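Local coordinates for protein aspartokinase (Arabidopsis thaliana, PDB 2CDQ) that phosphorylates L-aspartate with ATP, the first step towards lysine, threonine, methionine and isoleucine, and carries bound lysine and S-adenosylmethionine as allosteric effectors on its ACT domains, at residues V372-T377 against V450-Q455; R420-L425 against N461-V466. One frame throughout, in Å; residues are numbered along the deposited sequence.

Contact 1. Residues V372-T377 against V450-Q455; sequences VDVVAT and VQMISQ. With LYS (lysine), chain C.
M452 reaches across to the strand V372-T377 with its terminal methyl. CG lies anti to the backbone N (chi1 177°) and the chain runs on extended, so that CE arrives beside the peptide between V375 and A376, 3.5 Å from A376 N. The same methyl touches V374 CG1 and A376 CB, each at 3.8 Å; V374 and M452 run past one another, their side chains heading opposite ways. V374 CG1 also packs on S454 CB at 3.7 Å, while A376 CB meets the carbonyl I453 O at 3.6 Å. The two strands belong to different ACT-domain sheets and cross at 102°, so no backbone ladder forms between them, and side chains meet side chains and backbone alike. A single hydrogen bond links the segments: S454 OG donates to V375 O at 2.8 Å, coming in 32° off the carbonyl plane. S454 OG also accepts from the backbone N of T377 of the second subunit, and I453 and Q455 extend their sheet into that subunit. At the far end of V372-T377 lies an allosteric lysine, whose NZ donates to D373 O at 3.0 Å; Q354 and G356 of the second subunit also bind this ligand.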
ATOM      1  N   VAL A 372      -5.004   9.895  -1.248  1.00 55.99           N
ATOM      2  CA  VAL A 372      -3.664   9.315  -1.121  1.00 55.88           C
ATOM      3  C   VAL A 372      -3.211   8.792  -2.487  1.00 55.71           C
ATOM      4  O   VAL A 372      -4.031   8.337  -3.274  1.00 55.81           O
ATOM      5  CB  VAL A 372      -3.695   8.127  -0.121  1.00 55.95           C
ATOM      6  CG1 VAL A 372      -2.296   7.555   0.114  1.00 56.55           C
ATOM      7  CG2 VAL A 372      -4.329   8.545   1.200  1.00 55.86           C
ATOM      8  N   ASP A 373      -1.911   8.854  -2.767  1.00 55.41           N
ATOM      9  CA  ASP A 373      -1.371   8.407  -4.055  1.00 55.14           C
ATOM     10  C   ASP A 373      -0.660   7.051  -3.945  1.00 54.65           C
ATOM     11  O   ASP A 373      -1.271   6.002  -4.170  1.00 54.81           O
ATOM     12  CB  ASP A 373      -0.441   9.481  -4.636  1.00 55.35           C
ATOM     13  CG  ASP A 373       0.091   9.134  -6.022  1.00 56.79           C
ATOM     14  OD1 ASP A 373       1.100   9.744  -6.422  1.00 58.02           O
ATOM     15  OD2 ASP A 373      -0.488   8.274  -6.720  1.00 58.84           O
ATOM     16  N   VAL A 374       0.624   7.081  -3.592  1.00 53.83           N
ATOM     17  CA  VAL A 374       1.466   5.886  -3.535  1.00 53.11           C
ATOM     18  C   VAL A 374       1.396   5.255  -2.136  1.00 52.85           C
ATOM     19  O   VAL A 374       1.323   5.973  -1.136  1.00 53.14           O
ATOM     20  CB  VAL A 374       2.924   6.244  -3.923  1.00 52.95           C
ATOM     21  CG1 VAL A 374       3.844   5.046  -3.832  1.00 52.40           C
ATOM     22  CG2 VAL A 374       2.956   6.833  -5.317  1.00 52.57           C
ATOM     23  N   VAL A 375       1.388   3.922  -2.071  1.00 52.13           N
ATOM     24  CA  VAL A 375       1.324   3.201  -0.789  1.00 51.46           C
ATOM     25  C   VAL A 375       2.321   2.039  -0.765  1.00 51.69           C
ATOM     26  O   VAL A 375       2.504   1.335  -1.766  1.00 51.43           O
ATOM     27  CB  VAL A 375      -0.113   2.677  -0.460  1.00 51.04           C
ATOM     28  CG1 VAL A 375      -0.110   1.774   0.768  1.00 50.25           C
ATOM     29  CG2 VAL A 375      -1.084   3.823  -0.237  1.00 50.91           C
ATOM     30  N   ALA A 376       2.970   1.864   0.384  1.00 51.88           N
ATOM     31  CA  ALA A 376       3.832   0.717   0.648  1.00 52.33           C
ATOM     32  C   ALA A 376       3.697   0.321   2.112  1.00 52.53           C
ATOM     33  O   ALA A 376       3.091   1.051   2.899  1.00 52.61           O
ATOM     34  CB  ALA A 376       5.277   1.039   0.312  1.00 52.47           C
ATOM     35  N   THR A 377       4.257  -0.830   2.474  1.00 52.60           N
ATOM     36  CA  THR A 377       4.115  -1.355   3.831  1.00 52.52           C
ATOM     37  C   THR A 377       5.400  -1.984   4.332  1.00 53.09           C
ATOM     38  O   THR A 377       6.302  -2.271   3.548  1.00 53.39           O
ATOM     39  CB  THR A 377       3.043  -2.450   3.885  1.00 52.24           C
ATOM     40  OG1 THR A 377       3.265  -3.373   2.817  1.00 50.49           O
ATOM     41  CG2 THR A 377       1.643  -1.854   3.764  1.00 52.02           C
ATOM     42  N   VAL A 450      16.756   5.626  -2.239  1.00 48.94           N
ATOM     43  CA  VAL A 450      15.314   5.737  -2.380  1.00 48.69           C
ATOM     44  C   VAL A 450      14.669   5.487  -1.029  1.00 48.55           C
ATOM     45  O   VAL A 450      14.965   4.489  -0.369  1.00 48.60           O
ATOM     46  CB  VAL A 450      14.786   4.732  -3.427  1.00 48.79           C
ATOM     47  CG1 VAL A 450      13.273   4.689  -3.423  1.00 49.01           C
ATOM     48  CG2 VAL A 450      15.310   5.093  -4.815  1.00 48.47           C
ATOM     49  N   GLN A 451      13.792   6.400  -0.621  1.00 48.57           N
ATOM     50  CA  GLN A 451      13.138   6.316   0.690  1.00 48.68           C
ATOM     51  C   GLN A 451      11.946   5.363   0.731  1.00 48.67           C
ATOM     52  O   GLN A 451      11.627   4.818   1.786  1.00 48.60           O
ATOM     53  CB  GLN A 451      12.695   7.696   1.164  1.00 48.77           C
ATOM     54  CG  GLN A 451      13.831   8.640   1.515  1.00 48.75           C
ATOM     55  CD  GLN A 451      13.374  10.078   1.499  1.00 49.53           C
ATOM     56  OE1 GLN A 451      12.475  10.463   2.249  1.00 49.54           O
ATOM     57  NE2 GLN A 451      13.974  10.881   0.624  1.00 50.03           N
ATOM     58  N   MET A 452      11.298   5.164  -0.415  1.00 48.56           N
ATOM     59  CA  MET A 452      10.097   4.343  -0.491  1.00 48.70           C
ATOM     60  C   MET A 452       9.968   3.768  -1.897  1.00 48.84           C
ATOM     61  O   MET A 452      10.111   4.499  -2.881  1.00 49.47           O
ATOM     62  CB  MET A 452       8.873   5.194  -0.120  1.00 48.61           C
ATOM     63  CG  MET A 452       7.520   4.519  -0.224  1.00 48.76           C
ATOM     64  SD  MET A 452       6.228   5.568   0.489  1.00 50.09           S
ATOM     65  CE  MET A 452       4.758   4.770  -0.143  1.00 49.10           C
ATOM     66  N   ILE A 453       9.723   2.460  -1.990  1.00 48.46           N
ATOM     67  CA  ILE A 453       9.559   1.787  -3.283  1.00 48.10           C
ATOM     68  C   ILE A 453       8.174   1.134  -3.348  1.00 48.28           C
ATOM     69  O   ILE A 453       7.697   0.587  -2.348  1.00 48.32           O
ATOM     70  CB  ILE A 453      10.684   0.735  -3.552  1.00 47.95           C
ATOM     71  CG1 ILE A 453      12.067   1.312  -3.232  1.00 47.28           C
ATOM     72  CG2 ILE A 453      10.658   0.261  -5.008  1.00 47.64           C
ATOM     73  CD1 ILE A 453      13.140   0.274  -2.974  1.00 45.72           C
ATOM     74  N   SER A 454       7.525   1.208  -4.511  1.00 48.24           N
ATOM     75  CA  SER A 454       6.191   0.627  -4.672  1.00 48.49           C
ATOM     76  C   SER A 454       5.868   0.194  -6.103  1.00 48.73           C
ATOM     77  O   SER A 454       5.720   1.027  -7.001  1.00 48.86           O
ATOM     78  CB  SER A 454       5.117   1.586  -4.140  1.00 48.37           C
ATOM     79  OG  SER A 454       3.821   1.019  -4.226  1.00 48.42           O
ATOM     80  N   GLN A 455       5.767  -1.120  -6.298  1.00 49.00           N
ATOM     81  CA  GLN A 455       5.326  -1.703  -7.565  1.00 49.36           C
ATOM     82  C   GLN A 455       4.224  -2.718  -7.315  1.00 49.24           C
ATOM     83  O   GLN A 455       4.373  -3.608  -6.482  1.00 49.49           O
ATOM     84  CB  GLN A 455       6.486  -2.377  -8.297  1.00 49.52           C
ATOM     85  CG  GLN A 455       6.064  -3.124  -9.561  1.00 50.64           C
ATOM     86  CD  GLN A 455       7.225  -3.788 -10.265  1.00 53.30           C
ATOM     87  OE1 GLN A 455       8.145  -3.123 -10.742  1.00 54.84           O
ATOM     88  NE2 GLN A 455       7.187  -5.112 -10.344  1.00 54.57           N
TER
HETATM   89  N   LYS C 600      -9.041   6.475  -3.405  1.00 52.57           N
HETATM   90  CA  LYS C 600      -7.591   6.584  -3.146  1.00 52.60           C
HETATM   91  C   LYS C 600      -7.491   7.571  -2.009  1.00 53.26           C
HETATM   92  O   LYS C 600      -8.465   7.770  -1.262  1.00 53.67           O
HETATM   93  CB  LYS C 600      -6.873   7.112  -4.396  1.00 52.07           C
HETATM   94  CG  LYS C 600      -5.460   6.541  -4.604  1.00 50.29           C
HETATM   95  CD  LYS C 600      -5.462   5.079  -5.006  1.00 45.34           C
HETATM   96  CE  LYS C 600      -4.037   4.511  -5.054  1.00 43.31           C
HETATM   97  NZ  LYS C 600      -3.199   4.959  -6.217  1.00 38.78           N
HETATM   98  OXT LYS C 600      -6.446   8.186  -1.814  1.00 53.61           O

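Contact 2. Residues R420-L425 against N461-V466; sequences RAIISL and NISFIV
A421, I423 and L425 pair with V466, F464 and I462 in an antiparallel ladder that joins the two inner strands of a four-stranded ACT-domain sheet. Six backbone hydrogen bonds build it, two at each of these pairs. At I423-F464, F464 N donates to I423 O at 2.8 Å, nearly straight at 175°, and I423 N returns a bond to F464 O. CA-H...O contacts fill in between, as from I422 CA to F464 O at 3.3 Å.

Apolar packing occupies both faces. On the one bearing I423, L425 CD2 approaches the F464 ring obliquely, 3.6 Å from CE1, and L425 CB rests on I462 CG2 at 3.7 Å. A421 CB and I423 CD1 both touch V466 CG1. Helix 468-483 packs on A421 and I423, and F440 of helix 432-446 meets the F464 ring. On the opposite face, the side chains of I422 and I465 run alongside each other in the same direction, with I422 CD1 3.6 Å from I465 CG1; M343 and V341 of the neighbouring ACT sheet touch this pair. I422 CG2, anti to the backbone N, meets S463 CB at 3.7 Å.

The polar side chains S424 and S463 follow on the I422 face. S424 OG and S463 OG, each anti to its own carbonyl carbon, share a hydrogen bond of 3.0 Å, and N461 OD1 lies 3.4 Å from S424 OG.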
ATOM      1  N   ARG A 420       9.366  15.846  -0.603  1.00 54.96           N
ATOM      2  CA  ARG A 420       9.820  14.652  -1.344  1.00 54.51           C
ATOM      3  C   ARG A 420       9.370  14.728  -2.805  1.00 53.94           C
ATOM      4  O   ARG A 420       8.699  15.676  -3.209  1.00 53.80           O
ATOM      5  CB  ARG A 420       9.308  13.340  -0.715  1.00 54.50           C
ATOM      6  CG  ARG A 420       9.406  13.241   0.801  1.00 54.40           C
ATOM      7  CD  ARG A 420      10.834  13.129   1.294  1.00 54.79           C
ATOM      8  NE  ARG A 420      11.023  14.024   2.433  1.00 56.66           N
ATOM      9  CZ  ARG A 420      11.862  13.817   3.444  1.00 56.62           C
ATOM     10  NH1 ARG A 420      12.613  12.728   3.492  1.00 56.58           N
ATOM     11  NH2 ARG A 420      11.937  14.710   4.419  1.00 57.02           N
ATOM     12  N   ALA A 421       9.737  13.717  -3.585  1.00 53.32           N
ATOM     13  CA  ALA A 421       9.354  13.641  -4.992  1.00 52.55           C
ATOM     14  C   ALA A 421       9.301  12.186  -5.419  1.00 52.05           C
ATOM     15  O   ALA A 421      10.018  11.353  -4.857  1.00 52.01           O
ATOM     16  CB  ALA A 421      10.342  14.416  -5.858  1.00 52.51           C
ATOM     17  N   ILE A 422       8.454  11.889  -6.409  1.00 51.44           N
ATOM     18  CA  ILE A 422       8.319  10.537  -6.952  1.00 50.80           C
ATOM     19  C   ILE A 422       8.951  10.452  -8.338  1.00 50.92           C
ATOM     20  O   ILE A 422       8.606  11.231  -9.225  1.00 51.16           O
ATOM     21  CB  ILE A 422       6.836  10.107  -7.118  1.00 50.60           C
ATOM     22  CG1 ILE A 422       5.930  10.655  -5.996  1.00 49.60           C
ATOM     23  CG2 ILE A 422       6.735   8.589  -7.313  1.00 50.67           C
ATOM     24  CD1 ILE A 422       5.519   9.671  -4.947  1.00 47.01           C
ATOM     25  N   ILE A 423       9.876   9.515  -8.525  1.00 50.83           N
ATOM     26  CA  ILE A 423      10.310   9.127  -9.868  1.00 50.60           C
ATOM     27  C   ILE A 423       9.594   7.828 -10.215  1.00 51.09           C
ATOM     28  O   ILE A 423       9.707   6.836  -9.496  1.00 51.13           O
ATOM     29  CB  ILE A 423      11.854   8.944  -9.969  1.00 50.51           C
ATOM     30  CG1 ILE A 423      12.566  10.282  -9.767  1.00 49.67           C
ATOM     31  CG2 ILE A 423      12.261   8.313 -11.315  1.00 49.05           C
ATOM     32  CD1 ILE A 423      14.017  10.142  -9.365  1.00 48.41           C
ATOM     33  N   SER A 424       8.831   7.846 -11.298  1.00 51.69           N
ATOM     34  CA  SER A 424       8.165   6.641 -11.774  1.00 52.39           C
ATOM     35  C   SER A 424       8.881   6.098 -12.999  1.00 52.53           C
ATOM     36  O   SER A 424       9.099   6.823 -13.968  1.00 52.74           O
ATOM     37  CB  SER A 424       6.696   6.915 -12.098  1.00 52.42           C
ATOM     38  OG  SER A 424       5.882   6.815 -10.942  1.00 53.59           O
ATOM     39  N   LEU A 425       9.254   4.825 -12.941  1.00 52.66           N
ATOM     40  CA  LEU A 425       9.796   4.124 -14.096  1.00 52.81           C
ATOM     41  C   LEU A 425       8.702   3.326 -14.798  1.00 52.75           C
ATOM     42  O   LEU A 425       8.117   2.409 -14.216  1.00 53.06           O
ATOM     43  CB  LEU A 425      10.937   3.203 -13.671  1.00 52.90           C
ATOM     44  CG  LEU A 425      12.394   3.658 -13.820  1.00 53.58           C
ATOM     45  CD1 LEU A 425      12.576   5.177 -13.758  1.00 53.23           C
ATOM     46  CD2 LEU A 425      13.277   2.945 -12.793  1.00 53.42           C
ATOM     47  N   ASN A 461       4.561   0.174 -13.998  1.00 52.85           N
ATOM     48  CA  ASN A 461       4.921   1.365 -13.227  1.00 53.17           C
ATOM     49  C   ASN A 461       5.554   1.015 -11.880  1.00 53.29           C
ATOM     50  O   ASN A 461       4.918   0.390 -11.032  1.00 53.39           O
ATOM     51  CB  ASN A 461       3.648   2.209 -13.009  1.00 53.22           C
ATOM     52  CG  ASN A 461       3.896   3.506 -12.232  1.00 53.64           C
ATOM     53  OD1 ASN A 461       4.797   3.602 -11.399  1.00 55.22           O
ATOM     54  ND2 ASN A 461       3.065   4.507 -12.494  1.00 53.31           N
ATOM     55  N   ILE A 462       6.803   1.424 -11.682  1.00 53.45           N
ATOM     56  CA  ILE A 462       7.438   1.321 -10.363  1.00 53.77           C
ATOM     57  C   ILE A 462       7.877   2.695  -9.861  1.00 53.61           C
ATOM     58  O   ILE A 462       8.521   3.451 -10.588  1.00 53.89           O
ATOM     59  CB  ILE A 462       8.610   0.303 -10.344  1.00 53.92           C
ATOM     60  CG1 ILE A 462       9.222   0.210  -8.944  1.00 54.37           C
ATOM     61  CG2 ILE A 462       9.658   0.641 -11.400  1.00 54.50           C
ATOM     62  CD1 ILE A 462      10.497  -0.612  -8.873  1.00 55.79           C
ATOM     63  N   SER A 463       7.513   3.015  -8.623  1.00 53.28           N
ATOM     64  CA  SER A 463       7.766   4.342  -8.075  1.00 53.03           C
ATOM     65  C   SER A 463       8.846   4.358  -6.992  1.00 52.89           C
ATOM     66  O   SER A 463       8.858   3.501  -6.108  1.00 53.05           O
ATOM     67  CB  SER A 463       6.467   4.945  -7.537  1.00 53.05           C
ATOM     68  OG  SER A 463       5.506   5.081  -8.572  1.00 52.79           O
ATOM     69  N   PHE A 464       9.751   5.333  -7.086  1.00 52.45           N
ATOM     70  CA  PHE A 464      10.702   5.633  -6.015  1.00 52.03           C
ATOM     71  C   PHE A 464      10.353   6.960  -5.382  1.00 51.24           C
ATOM     72  O   PHE A 464      10.106   7.941  -6.086  1.00 51.06           O
ATOM     73  CB  PHE A 464      12.133   5.785  -6.536  1.00 52.49           C
ATOM     74  CG  PHE A 464      12.586   4.697  -7.447  1.00 53.40           C
ATOM     75  CD1 PHE A 464      13.318   5.013  -8.584  1.00 54.38           C
ATOM     76  CD2 PHE A 464      12.303   3.364  -7.172  1.00 54.43           C
ATOM     77  CE1 PHE A 464      13.758   4.020  -9.440  1.00 55.76           C
ATOM     78  CE2 PHE A 464      12.734   2.359  -8.023  1.00 55.74           C
ATOM     79  CZ  PHE A 464      13.463   2.686  -9.161  1.00 56.49           C
ATOM     80  N   ILE A 465      10.368   7.006  -4.057  1.00 50.35           N
ATOM     81  CA  ILE A 465      10.278   8.289  -3.359  1.00 49.53           C
ATOM     82  C   ILE A 465      11.680   8.808  -3.033  1.00 49.26           C
ATOM     83  O   ILE A 465      12.498   8.127  -2.408  1.00 49.29           O
ATOM     84  CB  ILE A 465       9.352   8.237  -2.124  1.00 49.32           C
ATOM     85  CG1 ILE A 465       7.892   8.299  -2.568  1.00 48.77           C
ATOM     86  CG2 ILE A 465       9.648   9.384  -1.165  1.00 48.49           C
ATOM     87  CD1 ILE A 465       7.381   7.030  -3.220  1.00 48.88           C
ATOM     88  N   VAL A 466      11.932  10.027  -3.478  1.00 48.67           N
ATOM     89  CA  VAL A 466      13.238  10.624  -3.426  1.00 48.22           C
ATOM     90  C   VAL A 466      13.067  12.023  -2.788  1.00 48.13           C
ATOM     91  O   VAL A 466      11.934  12.435  -2.503  1.00 48.15           O
ATOM     92  CB  VAL A 466      13.806  10.635  -4.866  1.00 48.17           C
ATOM     93  CG1 VAL A 466      13.479  11.935  -5.599  1.00 47.97           C
ATOM     94  CG2 VAL A 466      15.287  10.319  -4.876  1.00 47.99           C
TER

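The centres of the two contacts are 8 Å apart, and their segments alternate along the chain: 372-377, 420-425, 450-455, 461-466. Contact 2 lies inside one four-stranded antiparallel sheet, whereas contact 1 joins 452-455, an outermost strand of that sheet within the chain, to 372-378, an outermost strand of the other ACT-domain sheet within the chain. Strands 452-455 and 461-467 are neighbours, probably hydrogen-bonded through M452 O and I465 N at 2.8 Å, and R420 NH1 hydrogen-bonds Q451 OE1 at 2.6 Å. Both contacts also touch the second subunit. They connect the lysine-binding strand with the sheet of contact 2 and the dimer interface, which is consistent with the allosteric role of the ACT domains.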